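Local structure of ornithine decarboxylase (Entamoeba histolytica, 4AIB) at residues 63-68 with 87-92; 51-56 with 253-258; 22-27 with 270-275; 274-279 with 348-353; 100-105 with 120-125. The protein probably catalyses the pyridoxal 5'-phosphate-dependent decarboxylation of L-ornithine to putrescine, working as a homodimer whose active sites are built from residues of both subunits. One frame throughout, in Å; residues are numbered along the deposited sequence.

Contact 1: residues 63-68 with 87-92; sequences HLVKLL and LDLGFN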
# COMPACT_ATOMS: atom_id res chain seq x y z
N HIS A 63 -2.93 16.59 -13.46
CA HIS A 63 -2.63 16.88 -14.87
C HIS A 63 -3.20 15.86 -15.81
O HIS A 63 -3.74 16.22 -16.86
CB HIS A 63 -1.13 17.02 -15.09
CG HIS A 63 -0.50 18.16 -14.32
ND1 HIS A 63 0.53 17.99 -13.48
CD2 HIS A 63 -0.82 19.52 -14.27
CE1 HIS A 63 0.87 19.17 -12.93
NE2 HIS A 63 0.04 20.11 -13.42
N LEU A 64 -3.09 14.58 -15.45
CA LEU A 64 -3.61 13.48 -16.26
C LEU A 64 -5.14 13.47 -16.29
O LEU A 64 -5.74 13.27 -17.35
CB LEU A 64 -3.08 12.13 -15.75
CG LEU A 64 -3.59 10.82 -16.37
CD1 LEU A 64 -3.22 10.71 -17.84
CD2 LEU A 64 -3.07 9.63 -15.59
N VAL A 65 -5.75 13.68 -15.13
CA VAL A 65 -7.21 13.74 -14.99
C VAL A 65 -7.77 14.92 -15.79
O VAL A 65 -8.82 14.80 -16.42
CB VAL A 65 -7.64 13.82 -13.50
CG1 VAL A 65 -9.15 13.85 -13.37
CG2 VAL A 65 -7.08 12.64 -12.72
N LYS A 66 -7.06 16.05 -15.76
CA LYS A 66 -7.42 17.24 -16.52
C LYS A 66 -7.31 17.00 -18.03
O LYS A 66 -8.23 17.34 -18.78
CB LYS A 66 -6.54 18.43 -16.11
CG LYS A 66 -6.90 19.77 -16.73
CD LYS A 66 -7.98 20.49 -15.93
CE LYS A 66 -8.13 21.93 -16.38
NZ LYS A 66 -9.10 22.68 -15.54
N LEU A 67 -6.19 16.42 -18.45
CA LEU A 67 -5.91 16.19 -19.87
C LEU A 67 -6.89 15.21 -20.51
O LEU A 67 -7.35 15.43 -21.63
CB LEU A 67 -4.47 15.71 -20.06
CG LEU A 67 -3.93 15.45 -21.47
CD1 LEU A 67 -3.81 16.73 -22.29
CD2 LEU A 67 -2.58 14.75 -21.37
N LEU A 68 -7.21 14.13 -19.79
CA LEU A 68 -8.15 13.12 -20.27
C LEU A 68 -9.55 13.68 -20.44
O LEU A 68 -10.21 13.41 -21.45
CB LEU A 68 -8.17 11.91 -19.33
CG LEU A 68 -7.00 10.93 -19.39
CD1 LEU A 68 -6.93 10.12 -18.11
CD2 LEU A 68 -7.09 10.01 -20.60
N LEU A 87 -14.61 17.63 -10.01
CA LEU A 87 -15.45 18.83 -9.97
C LEU A 87 -14.64 20.11 -9.78
O LEU A 87 -15.02 21.17 -10.30
CB LEU A 87 -16.51 18.71 -8.86
CG LEU A 87 -17.66 17.72 -9.08
CD1 LEU A 87 -18.38 17.44 -7.78
CD2 LEU A 87 -18.63 18.22 -10.14
N ASP A 88 -13.54 20.02 -9.04
CA ASP A 88 -12.65 21.16 -8.82
C ASP A 88 -11.89 21.56 -10.08
O ASP A 88 -11.48 22.71 -10.22
CB ASP A 88 -11.66 20.87 -7.68
CG ASP A 88 -12.32 20.91 -6.31
OD1 ASP A 88 -13.45 21.42 -6.19
OD2 ASP A 88 -11.68 20.43 -5.34
N LEU A 89 -11.71 20.61 -10.99
CA LEU A 89 -11.04 20.87 -12.27
C LEU A 89 -11.97 21.52 -13.30
O LEU A 89 -11.54 21.87 -14.40
CB LEU A 89 -10.41 19.60 -12.83
CG LEU A 89 -9.21 18.99 -12.09
CD1 LEU A 89 -8.92 17.59 -12.60
CD2 LEU A 89 -7.96 19.86 -12.19
N GLY A 90 -13.24 21.68 -12.93
CA GLY A 90 -14.21 22.39 -13.76
C GLY A 90 -15.10 21.51 -14.61
O GLY A 90 -15.93 22.01 -15.37
N PHE A 91 -14.94 20.20 -14.48
CA PHE A 91 -15.74 19.24 -15.24
C PHE A 91 -17.14 19.09 -14.66
O PHE A 91 -17.33 19.10 -13.44
CB PHE A 91 -15.03 17.88 -15.32
CG PHE A 91 -13.68 17.93 -15.98
CD1 PHE A 91 -13.56 18.19 -17.35
CD2 PHE A 91 -12.52 17.72 -15.25
CE1 PHE A 91 -12.32 18.24 -17.96
CE2 PHE A 91 -11.27 17.76 -15.86
CZ PHE A 91 -11.17 18.03 -17.21
N ASN A 92 -18.12 18.94 -15.56
CA ASN A 92 -19.53 18.84 -15.19
C ASN A 92 -19.86 17.51 -14.51
O ASN A 92 -19.42 16.45 -14.97
CB ASN A 92 -20.41 19.04 -16.43
CG ASN A 92 -21.82 19.48 -16.08
OD1 ASN A 92 -22.03 20.57 -15.54
ND2 ASN A 92 -22.79 18.64 -16.40
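Lys66, Leu89 and Phe91 carry most of this partly buried contact, in which one helix meets the turn that ends another. The Lys66 chain starts with CG anti to the backbone N (chi1 -174°) and bends at chi2. This bend brings Lys66 CD obliquely across Leu89, 3.8 Å from Leu89 CD2, and carries the ammonium group across to the backbone beyond. There Lys66 NZ donates to Leu89 O at 2.8 Å, approaching in the carbonyl plane on a lone pair, so a single lysine gives the contact both its aliphatic packing and its one direct polar link. The other methyl of Leu89, CD1, packs on Val65, with Leu89 CD1 and Val65 CG1 3.8 Å apart and the two side chains crossing at about a right angle. Phe91 meets the helix with its rim leading. Phe91 CZ lies 3.4 Å from Lys66 O, which sits near the ring plane, and Lys66 CA is also at the edge; the ring meets Phe75 as well. Gly90, between Leu89 and Phe91, has a positive phi (98°) and forms the Schellman motif that terminates helix 80-88, which presents Leu89 and its carbonyl to helix 62-70. Such packing between successive outer helices belongs to the beta/alpha barrel of the pyridoxal-binding domain.

Contact 2: residues 51-56 with 253-258; sequences RPCFAV and RFIAEP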
# COMPACT_ATOMS: atom_id res chain seq x y z
N ARG A 51 -17.95 5.40 -25.07
CA ARG A 51 -17.22 6.53 -24.50
C ARG A 51 -16.44 6.10 -23.26
O ARG A 51 -17.02 5.51 -22.34
CB ARG A 51 -18.18 7.68 -24.16
CG ARG A 51 -17.48 8.93 -23.67
CD ARG A 51 -18.45 9.90 -23.02
NE ARG A 51 -17.74 10.98 -22.32
CZ ARG A 51 -18.33 12.01 -21.73
NH1 ARG A 51 -19.65 12.14 -21.74
NH2 ARG A 51 -17.59 12.93 -21.12
N PRO A 52 -15.13 6.39 -23.23
CA PRO A 52 -14.30 6.00 -22.09
C PRO A 52 -14.45 6.93 -20.88
O PRO A 52 -14.35 8.15 -21.01
CB PRO A 52 -12.88 6.07 -22.64
CG PRO A 52 -12.94 7.10 -23.72
CD PRO A 52 -14.34 7.07 -24.28
N CYS A 53 -14.72 6.33 -19.72
CA CYS A 53 -14.76 7.07 -18.46
C CYS A 53 -13.59 6.61 -17.60
O CYS A 53 -13.60 5.50 -17.07
CB CYS A 53 -16.09 6.87 -17.74
SG CYS A 53 -17.53 7.42 -18.68
N PHE A 54 -12.59 7.48 -17.47
CA PHE A 54 -11.35 7.13 -16.78
C PHE A 54 -11.54 6.87 -15.29
O PHE A 54 -12.14 7.68 -14.58
CB PHE A 54 -10.29 8.23 -16.99
CG PHE A 54 -9.01 7.99 -16.23
CD1 PHE A 54 -8.12 6.99 -16.62
CD2 PHE A 54 -8.69 8.78 -15.12
CE1 PHE A 54 -6.94 6.78 -15.92
CE2 PHE A 54 -7.52 8.56 -14.42
CZ PHE A 54 -6.64 7.57 -14.81
N ALA A 55 -11.03 5.73 -14.84
CA ALA A 55 -11.02 5.38 -13.43
C ALA A 55 -9.97 6.23 -12.71
O ALA A 55 -8.77 5.96 -12.79
CB ALA A 55 -10.74 3.90 -13.24
N VAL A 56 -10.45 7.27 -12.01
CA VAL A 56 -9.60 8.21 -11.29
C VAL A 56 -8.77 7.49 -10.22
O VAL A 56 -7.67 7.93 -9.88
CB VAL A 56 -10.43 9.35 -10.64
CG1 VAL A 56 -9.53 10.43 -10.07
CG2 VAL A 56 -11.39 9.95 -11.66
N ARG A 253 -26.91 4.05 -24.46
CA ARG A 253 -25.55 4.54 -24.66
C ARG A 253 -24.54 3.66 -23.91
O ARG A 253 -24.89 3.03 -22.90
CB ARG A 253 -25.42 6.00 -24.22
CG ARG A 253 -26.33 6.97 -24.96
CD ARG A 253 -25.93 7.14 -26.42
NE ARG A 253 -26.94 7.87 -27.19
CZ ARG A 253 -27.94 7.31 -27.86
NH1 ARG A 253 -28.10 5.99 -27.88
NH2 ARG A 253 -28.80 8.08 -28.52
N PHE A 254 -23.31 3.63 -24.40
CA PHE A 254 -22.29 2.72 -23.86
C PHE A 254 -21.07 3.45 -23.31
O PHE A 254 -20.47 4.28 -24.00
CB PHE A 254 -21.88 1.69 -24.92
CG PHE A 254 -23.02 0.87 -25.45
CD1 PHE A 254 -23.44 -0.27 -24.78
CD2 PHE A 254 -23.67 1.24 -26.62
CE1 PHE A 254 -24.50 -1.02 -25.26
CE2 PHE A 254 -24.72 0.48 -27.11
CZ PHE A 254 -25.14 -0.65 -26.43
N ILE A 255 -20.73 3.14 -22.07
CA ILE A 255 -19.52 3.69 -21.44
C ILE A 255 -18.62 2.57 -20.93
O ILE A 255 -19.06 1.43 -20.75
CB ILE A 255 -19.84 4.69 -20.30
CG1 ILE A 255 -20.77 4.06 -19.25
CG2 ILE A 255 -20.42 5.98 -20.87
CD1 ILE A 255 -20.84 4.82 -17.94
N ALA A 256 -17.34 2.90 -20.74
CA ALA A 256 -16.36 1.96 -20.20
C ALA A 256 -15.60 2.60 -19.04
O ALA A 256 -15.68 3.81 -18.84
CB ALA A 256 -15.39 1.52 -21.29
N GLU A 257 -14.87 1.79 -18.28
CA GLU A 257 -14.08 2.28 -17.15
C GLU A 257 -12.59 1.94 -17.28
O GLU A 257 -12.03 1.26 -16.41
CB GLU A 257 -14.64 1.72 -15.83
CG GLU A 257 -16.05 2.17 -15.48
CD GLU A 257 -16.62 1.44 -14.27
OE1 GLU A 257 -15.96 0.51 -13.75
OE2 GLU A 257 -17.74 1.79 -13.82
N PRO A 258 -11.92 2.42 -18.35
CA PRO A 258 -10.52 2.04 -18.53
C PRO A 258 -9.58 2.88 -17.66
O PRO A 258 -9.57 4.11 -17.75
CB PRO A 258 -10.27 2.29 -20.02
CG PRO A 258 -11.31 3.27 -20.45
CD PRO A 258 -12.35 3.40 -19.37
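Cys53 lies at the heart of this parallel strand pairing. Cys53 CB sits 3.3 Å from Ala256 O, the same oxygen that accepts a hydrogen bond from Cys53 N at 2.8 Å. From CB the thiol turns anti to the carbonyl carbon (chi1 -60°), and Cys53 SG ends against the branched side chain of Ile255, 3.9 Å from both Ile255 CB and Ile255 CG2. The backbones around it are in regular parallel register, Arg51 opposite Ile255 and Pro52 opposite Ala256. Arg51 N donates to Phe254 O at 3.0 Å, and Ala256 N returns a bond to Arg51 O; together with the Cys53 bond these alternate from strand to strand. Past the last bond the backbones stay close through a CA-H...O contact from Glu257 CA to Cys53 O at 3.3 Å. Here Pro258 packs its CG on Pro52 CB, 3.9 Å away. The pairing joins the first and last strands of the pyridoxal-binding barrel and so closes its ring, the two axes diverging by 35°. Strand 74-77 flanks strand 50-55 and strand 219-221 flanks 253-256, while Trp43 of helix 33-46 covers Pro52, Ala256 and Pro258.

Contact 3: residues 22-27 with 270-275; sequences ENQPLG and VSSLHG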
# COMPACT_ATOMS: atom_id res chain seq x y z
N GLU A 22 25.69 13.68 -4.46
CA GLU A 22 25.37 14.33 -3.19
C GLU A 22 23.95 14.89 -3.12
O GLU A 22 23.34 14.89 -2.05
CB GLU A 22 26.37 15.45 -2.87
CG GLU A 22 27.81 14.99 -2.66
CD GLU A 22 28.62 14.96 -3.94
OE1 GLU A 22 28.35 14.09 -4.80
OE2 GLU A 22 29.54 15.79 -4.08
N ASN A 23 23.43 15.37 -4.25
CA ASN A 23 22.15 16.08 -4.28
C ASN A 23 21.01 15.37 -5.02
O ASN A 23 19.87 15.85 -5.01
CB ASN A 23 22.34 17.51 -4.84
CG ASN A 23 22.99 17.52 -6.21
OD1 ASN A 23 22.64 16.74 -7.09
ND2 ASN A 23 23.92 18.45 -6.41
N GLN A 24 21.32 14.24 -5.64
CA GLN A 24 20.34 13.50 -6.46
C GLN A 24 19.16 12.95 -5.65
O GLN A 24 19.35 12.34 -4.60
CB GLN A 24 21.02 12.37 -7.25
CG GLN A 24 21.70 11.30 -6.40
CD GLN A 24 21.96 10.01 -7.17
OE1 GLN A 24 22.36 10.04 -8.34
NE2 GLN A 24 21.74 8.88 -6.51
N PRO A 25 17.93 13.18 -6.14
CA PRO A 25 16.73 12.68 -5.46
C PRO A 25 16.51 11.20 -5.74
O PRO A 25 17.23 10.60 -6.54
CB PRO A 25 15.61 13.52 -6.07
CG PRO A 25 16.09 13.83 -7.45
CD PRO A 25 17.59 13.92 -7.37
N LEU A 26 15.51 10.61 -5.08
CA LEU A 26 15.16 9.20 -5.26
C LEU A 26 14.74 8.90 -6.70
O LEU A 26 14.98 7.80 -7.20
CB LEU A 26 14.05 8.79 -4.28
CG LEU A 26 14.31 8.93 -2.77
CD1 LEU A 26 13.01 8.73 -2.00
CD2 LEU A 26 15.38 7.96 -2.28
N GLY A 27 14.12 9.88 -7.34
CA GLY A 27 13.71 9.76 -8.74
C GLY A 27 12.81 10.90 -9.18
O GLY A 27 12.48 11.79 -8.39
N VAL A 270 11.98 7.71 -13.70
CA VAL A 270 13.44 7.74 -13.85
C VAL A 270 14.09 7.74 -12.47
O VAL A 270 14.25 8.79 -11.84
CB VAL A 270 13.92 8.97 -14.65
CG1 VAL A 270 15.40 8.83 -15.00
CG2 VAL A 270 13.11 9.15 -15.92
N SER A 271 14.46 6.55 -12.00
CA SER A 271 14.96 6.38 -10.64
C SER A 271 16.49 6.37 -10.55
O SER A 271 17.17 6.03 -11.51
CB SER A 271 14.36 5.12 -10.01
OG SER A 271 12.94 5.19 -10.03
N SER A 272 17.00 6.75 -9.38
CA SER A 272 18.44 6.79 -9.13
C SER A 272 18.87 5.61 -8.26
O SER A 272 18.04 4.97 -7.63
CB SER A 272 18.81 8.11 -8.44
OG SER A 272 18.15 8.23 -7.20
N LEU A 273 20.17 5.35 -8.23
CA LEU A 273 20.73 4.25 -7.44
C LEU A 273 21.47 4.75 -6.21
O LEU A 273 22.29 5.66 -6.29
CB LEU A 273 21.65 3.38 -8.30
CG LEU A 273 21.04 2.62 -9.47
CD1 LEU A 273 22.14 2.06 -10.36
CD2 LEU A 273 20.12 1.50 -8.99
N HIS A 274 21.18 4.13 -5.07
CA HIS A 274 21.86 4.45 -3.81
C HIS A 274 22.22 3.21 -3.04
O HIS A 274 22.05 3.14 -1.82
CB HIS A 274 21.03 5.42 -2.97
CG HIS A 274 19.64 4.91 -2.63
ND1 HIS A 274 19.39 4.23 -1.50
CD2 HIS A 274 18.43 5.02 -3.31
CE1 HIS A 274 18.08 3.92 -1.45
NE2 HIS A 274 17.50 4.40 -2.56
N GLY A 275 22.73 2.20 -3.75
CA GLY A 275 23.15 0.95 -3.13
C GLY A 275 23.55 -0.14 -4.12
O GLY A 275 22.90 -0.31 -5.15
O HOH W 1 22.24 7.08 -8.96
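Ser272 is the hub of the first shell. Its hydroxyl, held between the backbone N and the carbonyl carbon (chi1 61°), donates to Pro25 O: Ser272 OG lies 2.6 Å from it, in the carbonyl plane on a lone pair. The backbone of the same residue adds a nearly straight bond (174°) from Ser272 N to Leu26 O at 3.2 Å. One residue further on, the amide of Gln24 reaches over Ser272 CB, and Gln24 NE2 donates to Leu273 O at 3.3 Å from above the carbonyl plane. A water ties the same pair together, donating to Gln24 OE1 and accepting from Leu273 N. Beyond these bonds, Gly27 pairs antiparallel with Ser271, non-hydrogen-bonded, where strand 27-31 starts. Trp354 backs Gln24 and Ser272, while Tyr105 of the second subunit packs on Gln24 and Pro104 of that subunit on Leu26 and His274. The chemistry is thus mainly polar and backbone-directed: a buried serine and glutamine satisfy carbonyls of the irregular approach and the strand, fixing the loop to the sheet before regular pairing begins.

Contact 4: residues 274-279 with 348-353; sequences HGKRVR and MEPGKD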
# COMPACT_ATOMS: atom_id res chain seq x y z
N HIS A 274 21.18 4.13 -5.07
CA HIS A 274 21.86 4.45 -3.81
C HIS A 274 22.22 3.21 -3.04
O HIS A 274 22.05 3.14 -1.82
CB HIS A 274 21.03 5.42 -2.97
CG HIS A 274 19.64 4.91 -2.63
ND1 HIS A 274 19.39 4.23 -1.50
CD2 HIS A 274 18.43 5.02 -3.31
CE1 HIS A 274 18.08 3.92 -1.45
NE2 HIS A 274 17.50 4.40 -2.56
N GLY A 275 22.73 2.20 -3.75
CA GLY A 275 23.15 0.95 -3.13
C GLY A 275 23.55 -0.14 -4.12
O GLY A 275 22.90 -0.31 -5.15
N LYS A 276 24.61 -0.87 -3.78
CA LYS A 276 25.11 -1.94 -4.64
C LYS A 276 25.73 -3.08 -3.83
O LYS A 276 26.40 -2.85 -2.82
CB LYS A 276 26.13 -1.40 -5.64
CG LYS A 276 26.42 -2.33 -6.81
CD LYS A 276 27.30 -1.68 -7.86
CE LYS A 276 28.79 -1.80 -7.53
NZ LYS A 276 29.63 -1.26 -8.63
N ARG A 277 25.49 -4.31 -4.27
CA ARG A 277 26.09 -5.50 -3.67
C ARG A 277 26.42 -6.54 -4.74
O ARG A 277 25.54 -7.07 -5.41
CB ARG A 277 25.16 -6.09 -2.60
CG ARG A 277 25.72 -7.33 -1.91
CD ARG A 277 25.02 -7.61 -0.59
NE ARG A 277 23.63 -8.03 -0.76
CZ ARG A 277 22.84 -8.44 0.23
NH1 ARG A 277 23.29 -8.49 1.48
NH2 ARG A 277 21.59 -8.80 -0.02
N VAL A 278 27.72 -6.82 -4.89
CA VAL A 278 28.19 -7.84 -5.82
C VAL A 278 28.25 -9.19 -5.10
O VAL A 278 28.90 -9.32 -4.06
CB VAL A 278 29.57 -7.48 -6.41
CG1 VAL A 278 30.07 -8.58 -7.35
CG2 VAL A 278 29.51 -6.15 -7.15
N ARG A 279 27.56 -10.18 -5.66
CA ARG A 279 27.46 -11.50 -5.05
C ARG A 279 27.65 -12.60 -6.09
O ARG A 279 26.76 -12.85 -6.91
CB ARG A 279 26.12 -11.65 -4.31
CG ARG A 279 25.91 -12.98 -3.61
CD ARG A 279 24.74 -12.89 -2.64
NE ARG A 279 25.11 -12.17 -1.42
CZ ARG A 279 24.25 -11.76 -0.49
NH1 ARG A 279 22.95 -11.98 -0.63
NH2 ARG A 279 24.69 -11.12 0.58
N MET A 348 26.58 -1.17 -12.92
CA MET A 348 26.26 0.23 -12.70
C MET A 348 26.96 0.80 -11.46
O MET A 348 27.32 0.05 -10.55
CB MET A 348 24.75 0.43 -12.58
CG MET A 348 23.99 0.20 -13.89
SD MET A 348 22.21 0.37 -13.73
CE MET A 348 21.77 -1.16 -12.89
N GLU A 349 27.15 2.11 -11.46
CA GLU A 349 27.78 2.81 -10.34
C GLU A 349 26.75 3.73 -9.67
O GLU A 349 26.22 4.64 -10.31
CB GLU A 349 28.98 3.62 -10.83
CG GLU A 349 29.81 4.28 -9.74
CD GLU A 349 31.00 5.04 -10.28
OE1 GLU A 349 31.84 4.44 -10.98
OE2 GLU A 349 31.11 6.26 -10.00
N PRO A 350 26.45 3.47 -8.38
CA PRO A 350 25.48 4.27 -7.63
C PRO A 350 25.92 5.73 -7.49
O PRO A 350 27.06 6.00 -7.10
CB PRO A 350 25.43 3.59 -6.26
CG PRO A 350 25.95 2.21 -6.49
CD PRO A 350 26.99 2.37 -7.56
N GLY A 351 25.02 6.65 -7.83
CA GLY A 351 25.32 8.07 -7.83
C GLY A 351 25.65 8.59 -9.22
O GLY A 351 25.65 9.80 -9.45
N LYS A 352 25.93 7.67 -10.14
CA LYS A 352 26.27 8.02 -11.51
C LYS A 352 25.24 7.48 -12.50
O LYS A 352 24.83 8.18 -13.43
CB LYS A 352 27.68 7.53 -11.86
CG LYS A 352 28.30 8.13 -13.11
CD LYS A 352 28.08 7.24 -14.34
CE LYS A 352 28.71 7.85 -15.58
NZ LYS A 352 28.50 6.99 -16.78
N ASP A 353 24.82 6.23 -12.29
CA ASP A 353 23.90 5.55 -13.20
C ASP A 353 22.43 5.66 -12.78
O ASP A 353 22.12 5.70 -11.59
CB ASP A 353 24.30 4.08 -13.37
CG ASP A 353 25.54 3.90 -14.22
OD1 ASP A 353 25.48 4.18 -15.44
OD2 ASP A 353 26.58 3.47 -13.68
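The ring of Pro350 makes the apolar half of this contact, packed on the side chain and backbone of strand 274-279. Pro350 CG meets Lys276 CB at 3.7 Å, the two side chains crossing at about a right angle, and Pro350 CB lies 3.9 Å from Gly275 N. The polar half lies toward the exposed Glu349. The Lys276 chain runs out extended, then bends at chi3 (85°) past the proline, so that Lys276 CD passes 3.2 Å from Met348 O and Lys276 NZ donates to that oxygen in a long bond of 3.3 Å, in the carbonyl plane. Glu349 offers only a distant charge, Glu349 OE1 lying 6.5 Å from Lys276 NZ. The loop itself is firmly folded: Glu349 O accepts from both Lys352 N and Asp353 N, and Asp353 OD2 takes Glu349 N on its anti lone pair. On the strand, Arg277 and Arg279 form salt bridges to Asp122 and Glu164 of the second subunit, respectively. Pro350 and Gly351 occupy the corners of a type II beta turn, here linking strands 341-346 and 354-360 of the beta domain beside the dimer interface.

Contact 5: residues 100-105 with 120-125; sequences QTFKPY and IVDSID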
# COMPACT_ATOMS: atom_id res chain seq x y z
N GLN A 100 -19.24 3.08 -6.86
CA GLN A 100 -18.97 2.46 -5.57
C GLN A 100 -20.17 1.63 -5.16
O GLN A 100 -21.26 2.15 -4.96
CB GLN A 100 -18.64 3.53 -4.52
CG GLN A 100 -18.31 2.98 -3.14
CD GLN A 100 -17.18 1.97 -3.14
OE1 GLN A 100 -17.35 0.83 -2.70
NE2 GLN A 100 -16.02 2.37 -3.65
N THR A 101 -19.95 0.32 -5.06
CA THR A 101 -21.01 -0.64 -4.73
C THR A 101 -21.57 -0.41 -3.33
O THR A 101 -22.78 -0.52 -3.12
CB THR A 101 -20.52 -2.10 -4.87
OG1 THR A 101 -19.29 -2.27 -4.17
CG2 THR A 101 -20.32 -2.46 -6.34
N PHE A 102 -20.69 -0.10 -2.38
CA PHE A 102 -21.10 0.19 -1.01
C PHE A 102 -20.57 1.55 -0.56
O PHE A 102 -19.39 1.70 -0.22
CB PHE A 102 -20.68 -0.93 -0.06
CG PHE A 102 -21.36 -2.24 -0.33
CD1 PHE A 102 -22.70 -2.44 0.01
CD2 PHE A 102 -20.67 -3.29 -0.93
CE1 PHE A 102 -23.33 -3.65 -0.24
CE2 PHE A 102 -21.29 -4.50 -1.19
CZ PHE A 102 -22.62 -4.68 -0.84
N LYS A 103 -21.47 2.54 -0.55
CA LYS A 103 -21.11 3.93 -0.29
C LYS A 103 -21.35 4.31 1.17
O LYS A 103 -22.36 3.91 1.75
CB LYS A 103 -21.92 4.85 -1.20
CG LYS A 103 -21.70 4.62 -2.69
CD LYS A 103 -22.78 5.27 -3.54
CE LYS A 103 -24.04 4.42 -3.62
NZ LYS A 103 -23.84 3.15 -4.39
N PRO A 104 -20.41 5.07 1.77
CA PRO A 104 -20.65 5.66 3.09
C PRO A 104 -21.79 6.67 3.01
O PRO A 104 -21.92 7.37 2.01
CB PRO A 104 -19.33 6.37 3.40
CG PRO A 104 -18.32 5.70 2.53
CD PRO A 104 -19.05 5.36 1.28
N TYR A 105 -22.61 6.72 4.06
CA TYR A 105 -23.80 7.57 4.07
C TYR A 105 -23.48 9.05 3.88
O TYR A 105 -24.11 9.72 3.07
CB TYR A 105 -24.60 7.37 5.36
CG TYR A 105 -25.06 5.95 5.60
CD1 TYR A 105 -26.23 5.47 5.02
CD2 TYR A 105 -24.33 5.08 6.41
CE1 TYR A 105 -26.67 4.17 5.24
CE2 TYR A 105 -24.75 3.78 6.64
CZ TYR A 105 -25.92 3.33 6.05
OH TYR A 105 -26.35 2.04 6.26
N ILE A 120 -23.72 3.10 -8.80
CA ILE A 120 -23.86 1.66 -9.03
C ILE A 120 -24.30 0.92 -7.76
O ILE A 120 -23.97 1.33 -6.64
CB ILE A 120 -22.55 1.05 -9.60
CG1 ILE A 120 -22.18 1.75 -10.92
CG2 ILE A 120 -22.69 -0.45 -9.82
CD1 ILE A 120 -20.79 1.43 -11.44
N VAL A 121 -25.05 -0.17 -7.95
CA VAL A 121 -25.59 -0.98 -6.86
C VAL A 121 -25.46 -2.48 -7.17
O VAL A 121 -25.65 -2.90 -8.32
CB VAL A 121 -27.07 -0.64 -6.60
CG1 VAL A 121 -27.79 -1.76 -5.87
CG2 VAL A 121 -27.19 0.66 -5.82
N ASP A 122 -25.12 -3.27 -6.15
CA ASP A 122 -25.14 -4.74 -6.27
C ASP A 122 -25.74 -5.44 -5.04
O ASP A 122 -25.43 -6.60 -4.76
CB ASP A 122 -23.75 -5.29 -6.63
CG ASP A 122 -22.72 -5.08 -5.53
OD1 ASP A 122 -22.89 -4.20 -4.67
OD2 ASP A 122 -21.70 -5.82 -5.54
N SER A 123 -26.60 -4.73 -4.31
CA SER A 123 -27.26 -5.26 -3.12
C SER A 123 -28.62 -4.62 -2.87
O SER A 123 -28.87 -3.50 -3.31
CB SER A 123 -26.37 -5.07 -1.88
OG SER A 123 -26.27 -3.70 -1.54
N ILE A 124 -29.49 -5.34 -2.17
CA ILE A 124 -30.82 -4.83 -1.80
C ILE A 124 -30.73 -3.68 -0.79
O ILE A 124 -31.58 -2.79 -0.77
CB ILE A 124 -31.75 -5.97 -1.29
CG1 ILE A 124 -33.19 -5.48 -1.12
CG2 ILE A 124 -31.22 -6.59 -0.00
CD1 ILE A 124 -34.23 -6.58 -1.05
N ASP A 125 -29.69 -3.71 0.04
CA ASP A 125 -29.48 -2.69 1.07
C ASP A 125 -29.10 -1.33 0.47
O ASP A 125 -29.57 -0.29 0.95
CB ASP A 125 -28.42 -3.14 2.07
CG ASP A 125 -28.22 -2.14 3.20
OD1 ASP A 125 -29.19 -1.86 3.93
OD2 ASP A 125 -27.09 -1.63 3.35
O HOH W 2 -24.86 -2.57 -3.58
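A bridging water is the best-held polar atom here, with three clear hydrogen bonds: it donates to Thr101 O at 3.0 Å and accepts from Asp122 N and Ser123 OG, each at 2.7 Å. Ser123 is the N-cap of helix 124-133, so the Ser123 hydroxyl accepts from Glu126 N and donates to the water. Phe102 leans against this site, its CE1 3.2 Å from Ser123 OG. Thr101 crosses Asp122 obliquely, with Thr101 CB 3.2 Å from Asp122 OD1 and CG2 close by; the other carboxylate oxygen is taken by Gly159 N and by Arg277 of the second subunit, which probably helps to keep the buried acid ionised. At the far end Lys103 folds back on its own loop through bends at chi3 and chi4. Its ammonium group has two clear partners: Lys103 NZ donates to Gln100 O at 2.8 Å, nearly along the C=O axis, and is hydrogen-bonded to Thr119 OG1. Lys103 NZ also lies 2.9 Å from Ile120 O. Loop 100-105 follows strand 96-98 and leads into helix 105-114 at Pro104, its N-cap; segment 120-125 finishes strand 118-121, which pairs with strand 138-143, and starts helix 124-133, whose Lys129 lies against Tyr105.

Contacts 2 to 5 are buried, contact 1 only partly. Contact 2 is the most central, a backbone pairing inside the barrel wall, whereas contact 1 lies nearer the surface and relies on side chains; the two touch where Leu64 and Leu68 pack on Phe54. Contact 5 belongs to the same barrel, reaching contact 2 where Ile120 meets Glu257, but relies on a bridging water and side-chain packing, with a helix N-cap at its edge. Contacts 3 and 4 lie in the beta domain, share His274 and Gly275 on strand 267-281, and bind loops with polar bonds to backbone carbonyls. Though far from contact 5 within one chain, they face contact 5 of the other subunit across the dimer interface.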